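Local coordinates for pyruvate kinase (Pyrobaculum aerophilum, PDB 3QTG), which catalyses the last step of glycolysis, interconverting phosphoenolpyruvate plus ADP with pyruvate plus ATP in a reaction that depends on a divalent metal, at residues K120-D130 / K142-I151; S85-P93 / V160-V168. All coordinates share one frame; numbering follows the deposited sequence.

Both contacts belong to the beta-rich B domain that pyruvate kinases insert after the third strand of the TIM barrel. Contact 2 pairs the chain entering this domain with a later return, and contact 1 forms within the sequence between them; their centres lie about 16 Å apart. They touch by packing at F122: its backbone N is 3.6 Å from I86 CD1, and its ring atom CE1 is 3.6 Å from I167 CG2. Contact 2 carries R87 and K165, probable ATP ligands by similarity, and the R87 side chain is about 7 Å from that of A50, also predicted to bind ATP. Contact 1 holds none of these, its F122 side chain lying about 10 Å from that of R87.

Contact 1 (K120-D130 / K142-I151); sequences KAFFSAVEQND and KVTNTGSDWI
The methyl CD1 of I151 fills the angle between helix 120-125 and the strands beside it. F123 CD1 presses on it at 3.3 Å, V126 CB lies 3.7 Å from it, and F122 CE2 also reaches it. Both I151 torsions are far from staggered (chi1 -93°, chi2 132°), which suggests some strain as the isoleucine fits among these side chains. F123 is sandwiched: D149 O sits over one face, displaced toward the rim, while F122 CD2 lies over the centre of the other. With CG anti to the carbonyl carbon (chi1 -58°), the ring is carried into this slot. With an alanine here in place of F123, the ring is gone, which would probably open a gap beside I151 CD1 and leave D149 O and F122 CD2 without the ring that lies between them.

Further along, V126 CG1 meets V143 CG2 at 3.8 Å, and the chain then folds through a type II turn, E127-D130, into strand 131-134, which pairs antiparallel with strand 139-146 in the mixed B-domain sheet. N129 N donates to V143 O at 2.8 Å, and V143 N returns a nearly straight bond of 2.9 Å to D130 O. Within the turn, E127 N binds D130 OD2, which, like E127 OE1, also pairs with K172.

The outer side is looser. Q128 CG merely leans on V143 O, and K120 NZ reaches D149 OD1 at 3.4 Å, a weak salt bridge. Apolar packing of F122, F123 and V126 thus probably holds helix to sheet, backbone bonds join the turn to V143, and the K120-D149 pair adds little.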
ATOM      1  N   LYS A 120      15.219  48.797 -22.630  1.00 39.29           N
ATOM      2  CA  LYS A 120      16.482  48.059 -22.743  1.00 41.07           C
ATOM      3  C   LYS A 120      16.328  46.566 -22.419  1.00 39.69           C
ATOM      4  O   LYS A 120      17.074  45.752 -22.940  1.00 39.16           O
ATOM      5  CB  LYS A 120      17.597  48.653 -21.865  1.00 42.87           C
ATOM      6  CG  LYS A 120      19.041  48.312 -22.405  1.00 44.10           C
ATOM      7  CD  LYS A 120      20.081  48.501 -21.304  1.00 46.10           C
ATOM      8  CE  LYS A 120      21.489  47.978 -21.703  1.00 49.90           C
ATOM      9  NZ  LYS A 120      22.338  49.024 -22.370  1.00 52.68           N
ATOM     10  N   ALA A 121      15.362  46.228 -21.564  1.00 38.81           N
ATOM     11  CA  ALA A 121      15.099  44.832 -21.210  1.00 38.72           C
ATOM     12  C   ALA A 121      14.812  43.957 -22.446  1.00 38.42           C
ATOM     13  O   ALA A 121      15.119  42.760 -22.428  1.00 38.52           O
ATOM     14  CB  ALA A 121      13.967  44.727 -20.189  1.00 37.39           C
ATOM     15  N   PHE A 122      14.249  44.554 -23.507  1.00 37.86           N
ATOM     16  CA  PHE A 122      14.056  43.848 -24.780  1.00 36.89           C
ATOM     17  C   PHE A 122      15.426  43.454 -25.334  1.00 37.89           C
ATOM     18  O   PHE A 122      15.649  42.306 -25.737  1.00 37.49           O
ATOM     19  CB  PHE A 122      13.302  44.710 -25.803  1.00 36.62           C
ATOM     20  CG  PHE A 122      13.151  44.051 -27.179  1.00 35.98           C
ATOM     21  CD1 PHE A 122      12.230  43.019 -27.382  1.00 35.07           C
ATOM     22  CD2 PHE A 122      13.940  44.456 -28.246  1.00 34.69           C
ATOM     23  CE1 PHE A 122      12.093  42.409 -28.635  1.00 33.01           C
ATOM     24  CE2 PHE A 122      13.818  43.870 -29.509  1.00 34.93           C
ATOM     25  CZ  PHE A 122      12.880  42.827 -29.701  1.00 36.14           C
ATOM     26  N   PHE A 123      16.350  44.403 -25.334  1.00 38.25           N
ATOM     27  CA  PHE A 123      17.678  44.151 -25.900  1.00 39.58           C
ATOM     28  C   PHE A 123      18.503  43.185 -25.046  1.00 41.27           C
ATOM     29  O   PHE A 123      19.215  42.351 -25.599  1.00 42.35           O
ATOM     30  CB  PHE A 123      18.375  45.478 -26.281  1.00 38.23           C
ATOM     31  CG  PHE A 123      17.569  46.264 -27.268  1.00 36.22           C
ATOM     32  CD1 PHE A 123      17.692  46.018 -28.633  1.00 33.44           C
ATOM     33  CD2 PHE A 123      16.596  47.167 -26.833  1.00 32.72           C
ATOM     34  CE1 PHE A 123      16.890  46.699 -29.561  1.00 32.78           C
ATOM     35  CE2 PHE A 123      15.789  47.843 -27.754  1.00 30.87           C
ATOM     36  CZ  PHE A 123      15.945  47.614 -29.122  1.00 30.82           C
ATOM     37  N   SER A 124      18.349  43.242 -23.721  1.00 41.98           N
ATOM     38  CA  SER A 124      19.001  42.267 -22.839  1.00 43.73           C
ATOM     39  C   SER A 124      18.463  40.844 -22.987  1.00 44.14           C
ATOM     40  O   SER A 124      19.198  39.901 -22.755  1.00 45.78           O
ATOM     41  CB  SER A 124      18.881  42.690 -21.383  1.00 43.54           C
ATOM     42  OG  SER A 124      19.414  43.987 -21.222  1.00 46.92           O
ATOM     43  N   ALA A 125      17.196  40.690 -23.366  1.00 43.97           N
ATOM     44  CA  ALA A 125      16.560  39.370 -23.479  1.00 44.60           C
ATOM     45  C   ALA A 125      16.843  38.635 -24.807  1.00 45.31           C
ATOM     46  O   ALA A 125      16.756  37.403 -24.868  1.00 46.34           O
ATOM     47  CB  ALA A 125      15.052  39.488 -23.254  1.00 43.19           C
ATOM     48  N   VAL A 126      17.165  39.385 -25.861  1.00 45.49           N
ATOM     49  CA  VAL A 126      17.264  38.842 -27.213  1.00 45.69           C
ATOM     50  C   VAL A 126      18.673  38.349 -27.575  1.00 46.62           C
ATOM     51  O   VAL A 126      19.674  39.052 -27.360  1.00 46.53           O
ATOM     52  CB  VAL A 126      16.745  39.862 -28.300  1.00 45.89           C
ATOM     53  CG1 VAL A 126      17.060  39.370 -29.717  1.00 45.90           C
ATOM     54  CG2 VAL A 126      15.241  40.109 -28.156  1.00 43.20           C
ATOM     55  N   GLU A 127      18.723  37.135 -28.128  1.00 46.85           N
ATOM     56  CA  GLU A 127      19.938  36.552 -28.700  1.00 48.64           C
ATOM     57  C   GLU A 127      19.677  36.154 -30.151  1.00 47.16           C
ATOM     58  O   GLU A 127      18.525  36.034 -30.585  1.00 45.66           O
ATOM     59  CB  GLU A 127      20.363  35.297 -27.918  1.00 48.61           C
ATOM     60  CG  GLU A 127      20.631  35.525 -26.448  1.00 52.38           C
ATOM     61  CD  GLU A 127      20.838  34.216 -25.695  1.00 53.60           C
ATOM     62  OE1 GLU A 127      19.857  33.445 -25.518  1.00 57.70           O
ATOM     63  OE2 GLU A 127      22.001  33.952 -25.286  1.00 61.20           O
ATOM     64  N   GLN A 128      20.757  35.915 -30.885  1.00 47.71           N
ATOM     65  CA  GLN A 128      20.663  35.354 -32.232  1.00 48.04           C
ATOM     66  C   GLN A 128      19.867  34.053 -32.266  1.00 47.23           C
ATOM     67  O   GLN A 128      20.039  33.191 -31.410  1.00 47.69           O
ATOM     68  CB  GLN A 128      22.047  35.116 -32.801  1.00 49.18           C
ATOM     69  CG  GLN A 128      22.064  35.208 -34.307  1.00 51.94           C
ATOM     70  CD  GLN A 128      23.433  35.009 -34.862  1.00 56.32           C
ATOM     71  OE1 GLN A 128      24.392  35.643 -34.423  1.00 59.01           O
ATOM     72  NE2 GLN A 128      23.548  34.107 -35.833  1.00 58.14           N
ATOM     73  N   ASN A 129      18.995  33.940 -33.266  1.00 46.41           N
ATOM     74  CA  ASN A 129      18.068  32.802 -33.460  1.00 45.86           C
ATOM     75  C   ASN A 129      16.816  32.800 -32.592  1.00 44.50           C
ATOM     76  O   ASN A 129      15.991  31.907 -32.736  1.00 43.71           O
ATOM     77  CB  ASN A 129      18.771  31.430 -33.402  1.00 46.67           C
ATOM     78  CG  ASN A 129      19.901  31.320 -34.404  1.00 48.90           C
ATOM     79  OD1 ASN A 129      21.067  31.148 -34.025  1.00 52.61           O
ATOM     80  ND2 ASN A 129      19.573  31.455 -35.690  1.00 48.72           N
ATOM     81  N   ASP A 130      16.657  33.808 -31.730  1.00 43.11           N
ATOM     82  CA  ASP A 130      15.393  33.996 -31.020  1.00 41.81           C
ATOM     83  C   ASP A 130      14.347  34.441 -32.005  1.00 40.70           C
ATOM     84  O   ASP A 130      14.684  35.027 -33.038  1.00 40.67           O
ATOM     85  CB  ASP A 130      15.502  35.074 -29.936  1.00 42.06           C
ATOM     86  CG  ASP A 130      16.006  34.533 -28.620  1.00 43.75           C
ATOM     87  OD1 ASP A 130      15.801  33.321 -28.344  1.00 47.38           O
ATOM     88  OD2 ASP A 130      16.606  35.323 -27.861  1.00 42.42           O
ATOM     89  N   LYS A 142      12.766  36.297 -37.194  1.00 38.43           N
ATOM     90  CA  LYS A 142      13.893  35.483 -36.755  1.00 39.44           C
ATOM     91  C   LYS A 142      15.111  36.399 -36.577  1.00 38.44           C
ATOM     92  O   LYS A 142      15.551  37.019 -37.533  1.00 38.82           O
ATOM     93  CB  LYS A 142      14.209  34.439 -37.832  1.00 39.41           C
ATOM     94  CG  LYS A 142      14.391  33.027 -37.361  1.00 44.74           C
ATOM     95  CD  LYS A 142      15.267  32.863 -36.138  1.00 48.12           C
ATOM     96  CE  LYS A 142      15.210  31.398 -35.682  1.00 51.72           C
ATOM     97  NZ  LYS A 142      15.845  30.498 -36.687  1.00 52.24           N
ATOM     98  N   VAL A 143      15.659  36.464 -35.370  1.00 38.29           N
ATOM     99  CA  VAL A 143      16.816  37.327 -35.068  1.00 38.21           C
ATOM    100  C   VAL A 143      18.149  36.820 -35.678  1.00 39.57           C
ATOM    101  O   VAL A 143      18.622  35.722 -35.383  1.00 39.68           O
ATOM    102  CB  VAL A 143      16.957  37.585 -33.549  1.00 37.98           C
ATOM    103  CG1 VAL A 143      18.137  38.515 -33.241  1.00 36.80           C
ATOM    104  CG2 VAL A 143      15.656  38.161 -32.985  1.00 36.68           C
ATOM    105  N   THR A 144      18.759  37.664 -36.507  1.00 40.62           N
ATOM    106  CA  THR A 144      19.933  37.294 -37.291  1.00 41.87           C
ATOM    107  C   THR A 144      21.225  38.011 -36.886  1.00 42.83           C
ATOM    108  O   THR A 144      22.323  37.606 -37.275  1.00 42.91           O
ATOM    109  CB  THR A 144      19.677  37.556 -38.779  1.00 42.03           C
ATOM    110  OG1 THR A 144      19.280  38.923 -38.960  1.00 41.45           O
ATOM    111  CG2 THR A 144      18.593  36.610 -39.315  1.00 40.60           C
ATOM    112  N   ASN A 145      21.087  39.085 -36.124  1.00 43.70           N
ATOM    113  CA  ASN A 145      22.235  39.832 -35.633  1.00 45.71           C
ATOM    114  C   ASN A 145      21.762  40.756 -34.532  1.00 46.63           C
ATOM    115  O   ASN A 145      20.611  41.201 -34.557  1.00 46.44           O
ATOM    116  CB  ASN A 145      22.916  40.631 -36.764  1.00 45.45           C
ATOM    117  CG  ASN A 145      24.368  40.950 -36.459  1.00 46.49           C
ATOM    118  OD1 ASN A 145      24.923  40.474 -35.469  1.00 48.10           O
ATOM    119  ND2 ASN A 145      24.988  41.756 -37.306  1.00 44.24           N
ATOM    120  N   THR A 146      22.650  41.019 -33.570  1.00 48.46           N
ATOM    121  CA  THR A 146      22.380  41.885 -32.411  1.00 49.58           C
ATOM    122  C   THR A 146      23.605  42.752 -32.163  1.00 50.96           C
ATOM    123  O   THR A 146      24.717  42.370 -32.504  1.00 51.19           O
ATOM    124  CB  THR A 146      22.078  41.073 -31.115  1.00 49.49           C
ATOM    125  OG1 THR A 146      23.270  40.414 -30.673  1.00 50.48           O
ATOM    126  CG2 THR A 146      21.000  40.012 -31.340  1.00 48.72           C
ATOM    127  N   GLY A 147      23.404  43.916 -31.558  1.00 52.46           N
ATOM    128  CA  GLY A 147      24.496  44.861 -31.340  1.00 54.45           C
ATOM    129  C   GLY A 147      24.369  45.535 -29.994  1.00 55.82           C
ATOM    130  O   GLY A 147      23.842  44.949 -29.050  1.00 56.38           O
ATOM    131  N   SER A 148      24.857  46.765 -29.896  1.00 56.93           N
ATOM    132  CA  SER A 148      24.793  47.501 -28.636  1.00 57.39           C
ATOM    133  C   SER A 148      23.313  47.587 -28.218  1.00 56.50           C
ATOM    134  O   SER A 148      22.811  46.762 -27.420  1.00 56.89           O
ATOM    135  CB  SER A 148      25.436  48.888 -28.809  1.00 58.17           C
ATOM    136  OG  SER A 148      25.680  49.530 -27.565  1.00 60.45           O
ATOM    137  N   ASP A 149      22.610  48.553 -28.800  1.00 54.91           N
ATOM    138  CA  ASP A 149      21.194  48.763 -28.491  1.00 52.46           C
ATOM    139  C   ASP A 149      20.370  48.570 -29.773  1.00 49.61           C
ATOM    140  O   ASP A 149      19.550  49.404 -30.141  1.00 48.19           O
ATOM    141  CB  ASP A 149      21.015  50.167 -27.896  1.00 53.40           C
ATOM    142  CG  ASP A 149      21.621  50.298 -26.504  1.00 56.75           C
ATOM    143  OD1 ASP A 149      21.422  49.384 -25.653  1.00 60.42           O
ATOM    144  OD2 ASP A 149      22.287  51.327 -26.244  1.00 60.60           O
ATOM    145  N   TRP A 150      20.628  47.464 -30.466  1.00 46.97           N
ATOM    146  CA  TRP A 150      19.932  47.179 -31.720  1.00 44.66           C
ATOM    147  C   TRP A 150      19.885  45.682 -32.062  1.00 42.45           C
ATOM    148  O   TRP A 150      20.669  44.887 -31.559  1.00 40.74           O
ATOM    149  CB  TRP A 150      20.507  48.000 -32.882  1.00 44.98           C
ATOM    150  CG  TRP A 150      21.906  47.650 -33.237  1.00 45.77           C
ATOM    151  CD1 TRP A 150      23.048  48.282 -32.813  1.00 47.56           C
ATOM    152  CD2 TRP A 150      22.334  46.587 -34.106  1.00 45.84           C
ATOM    153  NE1 TRP A 150      24.160  47.677 -33.366  1.00 47.93           N
ATOM    154  CE2 TRP A 150      23.754  46.632 -34.154  1.00 47.46           C
ATOM    155  CE3 TRP A 150      21.659  45.604 -34.849  1.00 44.00           C
ATOM    156  CZ2 TRP A 150      24.507  45.730 -34.912  1.00 47.96           C
ATOM    157  CZ3 TRP A 150      22.398  44.708 -35.593  1.00 45.88           C
ATOM    158  CH2 TRP A 150      23.817  44.780 -35.630  1.00 46.93           C
ATOM    159  N   ILE A 151      18.962  45.347 -32.957  1.00 41.00           N
ATOM    160  CA  ILE A 151      18.687  43.995 -33.380  1.00 39.36           C
ATOM    161  C   ILE A 151      18.287  44.022 -34.854  1.00 38.51           C
ATOM    162  O   ILE A 151      17.609  44.934 -35.300  1.00 37.97           O
ATOM    163  CB  ILE A 151      17.549  43.404 -32.472  1.00 39.59           C
ATOM    164  CG1 ILE A 151      18.159  42.650 -31.297  1.00 40.64           C
ATOM    165  CG2 ILE A 151      16.549  42.535 -33.234  1.00 39.11           C
ATOM    166  CD1 ILE A 151      17.510  43.053 -29.968  1.00 43.31           C
TER

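Contact 2 (S85-P93 / V160-V168); sequences SIRVGSTSP and VITGGKAIV
K165 O is approached by two groups of the facing chain: V88 N donates to it at 2.8 Å, and R87 CA adds a CA-H...O contact at 3.3 Å. R87 NH1 meets G164 O at 2.8 Å, the oxygen lying at the guanidinium edge, in its plane, and NH1 nearly in line with the C=O. The extended run from CG to NE carries CG and CD alongside the same oxygen, while A166 CB lies over one face of the guanidinium. A bond from R87 NE to S85 OG, tilted from the plane, and the in-plane bond from NH1 to G164 O help to fix the group's rotation.

R87 and A166 form a single beta bridge, with I167 N bonded to I86 O at 2.9 Å; a water accepts from I86 N and donates to I167 O. Here the chain leaving barrel strand 76-80 for the B domain, the mobile lid of pyruvate kinases, runs against the type II turn T162-K165. By similarity to relatives, R87 and K165 from the two sides of this bridge probably bind ATP. G164 N bonds V88 O from well above the carbonyl plane (42°). At G164's backbone angles a beta carbon would jam against the preceding carbonyl O, which calls for glycine; at G163 one would collide with G89 O across the contact.

V88 is the apolar centre. Its CG2 touches I161 CG2 at 3.7 Å, the side chains crossing at about a right angle, and also meets I167 CD1. P93 CB rests against V160 CG1 at 3.8 Å, where P93 leads into strand 94-96, the antiparallel partner of strand 159-161.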
ATOM      1  N   SER A  85       4.616  45.624 -20.060  1.00 46.24           N
ATOM      2  CA  SER A  85       4.648  45.188 -21.434  1.00 45.70           C
ATOM      3  C   SER A  85       5.724  46.009 -22.082  1.00 45.10           C
ATOM      4  O   SER A  85       6.062  47.100 -21.583  1.00 45.97           O
ATOM      5  CB  SER A  85       3.313  45.475 -22.113  1.00 46.16           C
ATOM      6  OG  SER A  85       3.035  46.870 -22.070  1.00 48.92           O
ATOM      7  N   ILE A  86       6.259  45.489 -23.183  1.00 42.74           N
ATOM      8  CA  ILE A  86       7.135  46.268 -24.034  1.00 40.51           C
ATOM      9  C   ILE A  86       6.388  46.520 -25.334  1.00 39.60           C
ATOM     10  O   ILE A  86       5.907  45.584 -25.963  1.00 37.29           O
ATOM     11  CB  ILE A  86       8.505  45.560 -24.279  1.00 40.83           C
ATOM     12  CG1 ILE A  86       9.284  45.458 -22.965  1.00 39.87           C
ATOM     13  CG2 ILE A  86       9.303  46.303 -25.358  1.00 38.18           C
ATOM     14  CD1 ILE A  86      10.687  44.838 -23.090  1.00 40.79           C
ATOM     15  N   ARG A  87       6.274  47.794 -25.712  1.00 39.14           N
ATOM     16  CA  ARG A  87       5.510  48.159 -26.896  1.00 39.66           C
ATOM     17  C   ARG A  87       6.334  48.964 -27.878  1.00 39.10           C
ATOM     18  O   ARG A  87       7.254  49.662 -27.477  1.00 39.58           O
ATOM     19  CB  ARG A  87       4.255  48.932 -26.487  1.00 40.69           C
ATOM     20  CG  ARG A  87       3.275  48.040 -25.752  1.00 42.36           C
ATOM     21  CD  ARG A  87       2.174  48.805 -25.034  1.00 48.96           C
ATOM     22  NE  ARG A  87       1.309  47.824 -24.369  1.00 55.02           N
ATOM     23  CZ  ARG A  87       0.299  47.177 -24.953  1.00 56.18           C
ATOM     24  NH1 ARG A  87      -0.020  47.416 -26.219  1.00 56.82           N
ATOM     25  NH2 ARG A  87      -0.404  46.293 -24.262  1.00 57.17           N
ATOM     26  N   VAL A  88       6.009  48.849 -29.161  1.00 38.11           N
ATOM     27  CA  VAL A  88       6.638  49.653 -30.189  1.00 38.49           C
ATOM     28  C   VAL A  88       6.418  51.126 -29.778  1.00 39.01           C
ATOM     29  O   VAL A  88       5.336  51.489 -29.291  1.00 38.18           O
ATOM     30  CB  VAL A  88       6.031  49.373 -31.581  1.00 37.59           C
ATOM     31  CG1 VAL A  88       6.630  50.277 -32.644  1.00 37.36           C
ATOM     32  CG2 VAL A  88       6.185  47.892 -31.968  1.00 38.43           C
ATOM     33  N   GLY A  89       7.448  51.949 -29.956  1.00 39.84           N
ATOM     34  CA  GLY A  89       7.347  53.378 -29.662  1.00 40.83           C
ATOM     35  C   GLY A  89       6.691  54.140 -30.800  1.00 42.15           C
ATOM     36  O   GLY A  89       6.080  53.553 -31.698  1.00 41.58           O
ATOM     37  N   SER A  90       6.835  55.457 -30.784  1.00 43.04           N
ATOM     38  CA  SER A  90       6.166  56.301 -31.754  1.00 44.70           C
ATOM     39  C   SER A  90       6.778  56.174 -33.167  1.00 45.27           C
ATOM     40  O   SER A  90       7.995  56.297 -33.368  1.00 45.43           O
ATOM     41  CB  SER A  90       6.131  57.761 -31.255  1.00 45.21           C
ATOM     42  OG  SER A  90       5.891  58.626 -32.352  1.00 48.43           O
ATOM     43  N   THR A  91       5.914  55.918 -34.142  1.00 46.13           N
ATOM     44  CA  THR A  91       6.307  55.702 -35.533  1.00 47.28           C
ATOM     45  C   THR A  91       5.032  55.700 -36.399  1.00 48.36           C
ATOM     46  O   THR A  91       3.959  55.310 -35.937  1.00 48.16           O
ATOM     47  CB  THR A  91       7.134  54.328 -35.726  1.00 46.52           C
ATOM     48  OG1 THR A  91       7.670  54.238 -37.059  1.00 48.12           O
ATOM     49  CG2 THR A  91       6.297  53.112 -35.469  1.00 43.58           C
ATOM     50  N   SER A  92       5.164  56.140 -37.643  1.00 49.97           N
ATOM     51  CA  SER A  92       4.162  55.859 -38.663  1.00 51.63           C
ATOM     52  C   SER A  92       4.169  54.344 -38.924  1.00 51.57           C
ATOM     53  O   SER A  92       5.188  53.678 -38.675  1.00 51.79           O
ATOM     54  CB  SER A  92       4.518  56.613 -39.936  1.00 52.21           C
ATOM     55  OG  SER A  92       5.854  56.306 -40.319  1.00 54.31           O
ATOM     56  N   PRO A  93       3.034  53.778 -39.391  1.00 51.73           N
ATOM     57  CA  PRO A  93       2.991  52.322 -39.605  1.00 50.95           C
ATOM     58  C   PRO A  93       4.151  51.847 -40.474  1.00 50.10           C
ATOM     59  O   PRO A  93       4.507  52.506 -41.449  1.00 50.09           O
ATOM     60  CB  PRO A  93       1.651  52.113 -40.317  1.00 51.39           C
ATOM     61  CG  PRO A  93       0.787  53.272 -39.809  1.00 52.16           C
ATOM     62  CD  PRO A  93       1.745  54.426 -39.725  1.00 52.15           C
ATOM     63  N   VAL A 160       2.134  44.708 -40.840  1.00 47.61           N
ATOM     64  CA  VAL A 160       2.228  46.139 -40.622  1.00 47.72           C
ATOM     65  C   VAL A 160       2.482  46.326 -39.128  1.00 47.02           C
ATOM     66  O   VAL A 160       1.691  45.868 -38.308  1.00 47.43           O
ATOM     67  CB  VAL A 160       0.935  46.859 -41.056  1.00 47.98           C
ATOM     68  CG1 VAL A 160       1.025  48.354 -40.825  1.00 48.50           C
ATOM     69  CG2 VAL A 160       0.643  46.566 -42.528  1.00 49.09           C
ATOM     70  N   ILE A 161       3.613  46.942 -38.795  1.00 46.00           N
ATOM     71  CA  ILE A 161       3.946  47.261 -37.403  1.00 45.03           C
ATOM     72  C   ILE A 161       3.489  48.674 -37.085  1.00 44.61           C
ATOM     73  O   ILE A 161       3.810  49.627 -37.799  1.00 44.33           O
ATOM     74  CB  ILE A 161       5.453  47.059 -37.083  1.00 44.71           C
ATOM     75  CG1 ILE A 161       5.838  45.585 -37.271  1.00 44.38           C
ATOM     76  CG2 ILE A 161       5.747  47.465 -35.646  1.00 44.11           C
ATOM     77  CD1 ILE A 161       7.327  45.335 -37.436  1.00 44.64           C
ATOM     78  N   THR A 162       2.710  48.780 -36.016  1.00 44.37           N
ATOM     79  CA  THR A 162       2.127  50.033 -35.562  1.00 45.26           C
ATOM     80  C   THR A 162       2.722  50.391 -34.179  1.00 44.36           C
ATOM     81  O   THR A 162       3.033  49.495 -33.381  1.00 43.26           O
ATOM     82  CB  THR A 162       0.546  49.907 -35.522  1.00 45.12           C
ATOM     83  OG1 THR A 162       0.064  49.748 -36.857  1.00 49.09           O
ATOM     84  CG2 THR A 162      -0.114  51.127 -34.980  1.00 46.97           C
ATOM     85  N   GLY A 163       2.873  51.694 -33.918  1.00 44.09           N
ATOM     86  CA  GLY A 163       3.260  52.195 -32.606  1.00 44.30           C
ATOM     87  C   GLY A 163       2.281  51.759 -31.530  1.00 44.78           C
ATOM     88  O   GLY A 163       1.068  51.727 -31.742  1.00 45.30           O
ATOM     89  N   GLY A 164       2.801  51.390 -30.377  1.00 44.77           N
ATOM     90  CA  GLY A 164       1.940  50.982 -29.291  1.00 45.58           C
ATOM     91  C   GLY A 164       1.626  49.501 -29.260  1.00 45.70           C
ATOM     92  O   GLY A 164       1.088  49.026 -28.278  1.00 47.02           O
ATOM     93  N   LYS A 165       1.953  48.757 -30.313  1.00 45.65           N
ATOM     94  CA  LYS A 165       1.718  47.292 -30.317  1.00 45.26           C
ATOM     95  C   LYS A 165       2.758  46.580 -29.450  1.00 43.83           C
ATOM     96  O   LYS A 165       3.934  46.942 -29.468  1.00 43.50           O
ATOM     97  CB  LYS A 165       1.772  46.701 -31.736  1.00 45.46           C
ATOM     98  CG  LYS A 165       0.792  47.287 -32.776  1.00 49.47           C
ATOM     99  CD  LYS A 165      -0.645  46.768 -32.617  1.00 53.35           C
ATOM    100  CE  LYS A 165      -1.420  46.908 -33.946  1.00 56.61           C
ATOM    101  NZ  LYS A 165      -2.694  46.112 -34.024  1.00 57.77           N
ATOM    102  N   ALA A 166       2.322  45.534 -28.750  1.00 41.48           N
ATOM    103  CA  ALA A 166       3.157  44.745 -27.852  1.00 40.46           C
ATOM    104  C   ALA A 166       4.145  43.773 -28.546  1.00 39.75           C
ATOM    105  O   ALA A 166       3.897  43.287 -29.652  1.00 39.75           O
ATOM    106  CB  ALA A 166       2.262  43.971 -26.878  1.00 40.16           C
ATOM    107  N   ILE A 167       5.257  43.484 -27.873  1.00 38.70           N
ATOM    108  CA  ILE A 167       6.340  42.685 -28.452  1.00 38.06           C
ATOM    109  C   ILE A 167       6.757  41.678 -27.410  1.00 37.67           C
ATOM    110  O   ILE A 167       6.996  42.022 -26.254  1.00 37.37           O
ATOM    111  CB  ILE A 167       7.586  43.550 -28.845  1.00 38.74           C
ATOM    112  CG1 ILE A 167       7.200  44.798 -29.637  1.00 38.09           C
ATOM    113  CG2 ILE A 167       8.610  42.750 -29.645  1.00 37.77           C
ATOM    114  CD1 ILE A 167       8.337  45.858 -29.659  1.00 38.45           C
ATOM    115  N   VAL A 168       6.807  40.419 -27.824  1.00 37.79           N
ATOM    116  CA  VAL A 168       7.172  39.314 -26.943  1.00 37.03           C
ATOM    117  C   VAL A 168       8.296  38.527 -27.620  1.00 36.86           C
ATOM    118  O   VAL A 168       8.336  38.458 -28.835  1.00 36.21           O
ATOM    119  CB  VAL A 168       5.917  38.440 -26.637  1.00 37.51           C
ATOM    120  CG1 VAL A 168       6.291  37.107 -25.958  1.00 37.65           C
ATOM    121  CG2 VAL A 168       4.914  39.246 -25.772  1.00 36.53           C
TER
HETATM  122  O   HOH W   1       5.351  42.908 -23.987  1.00 39.29           O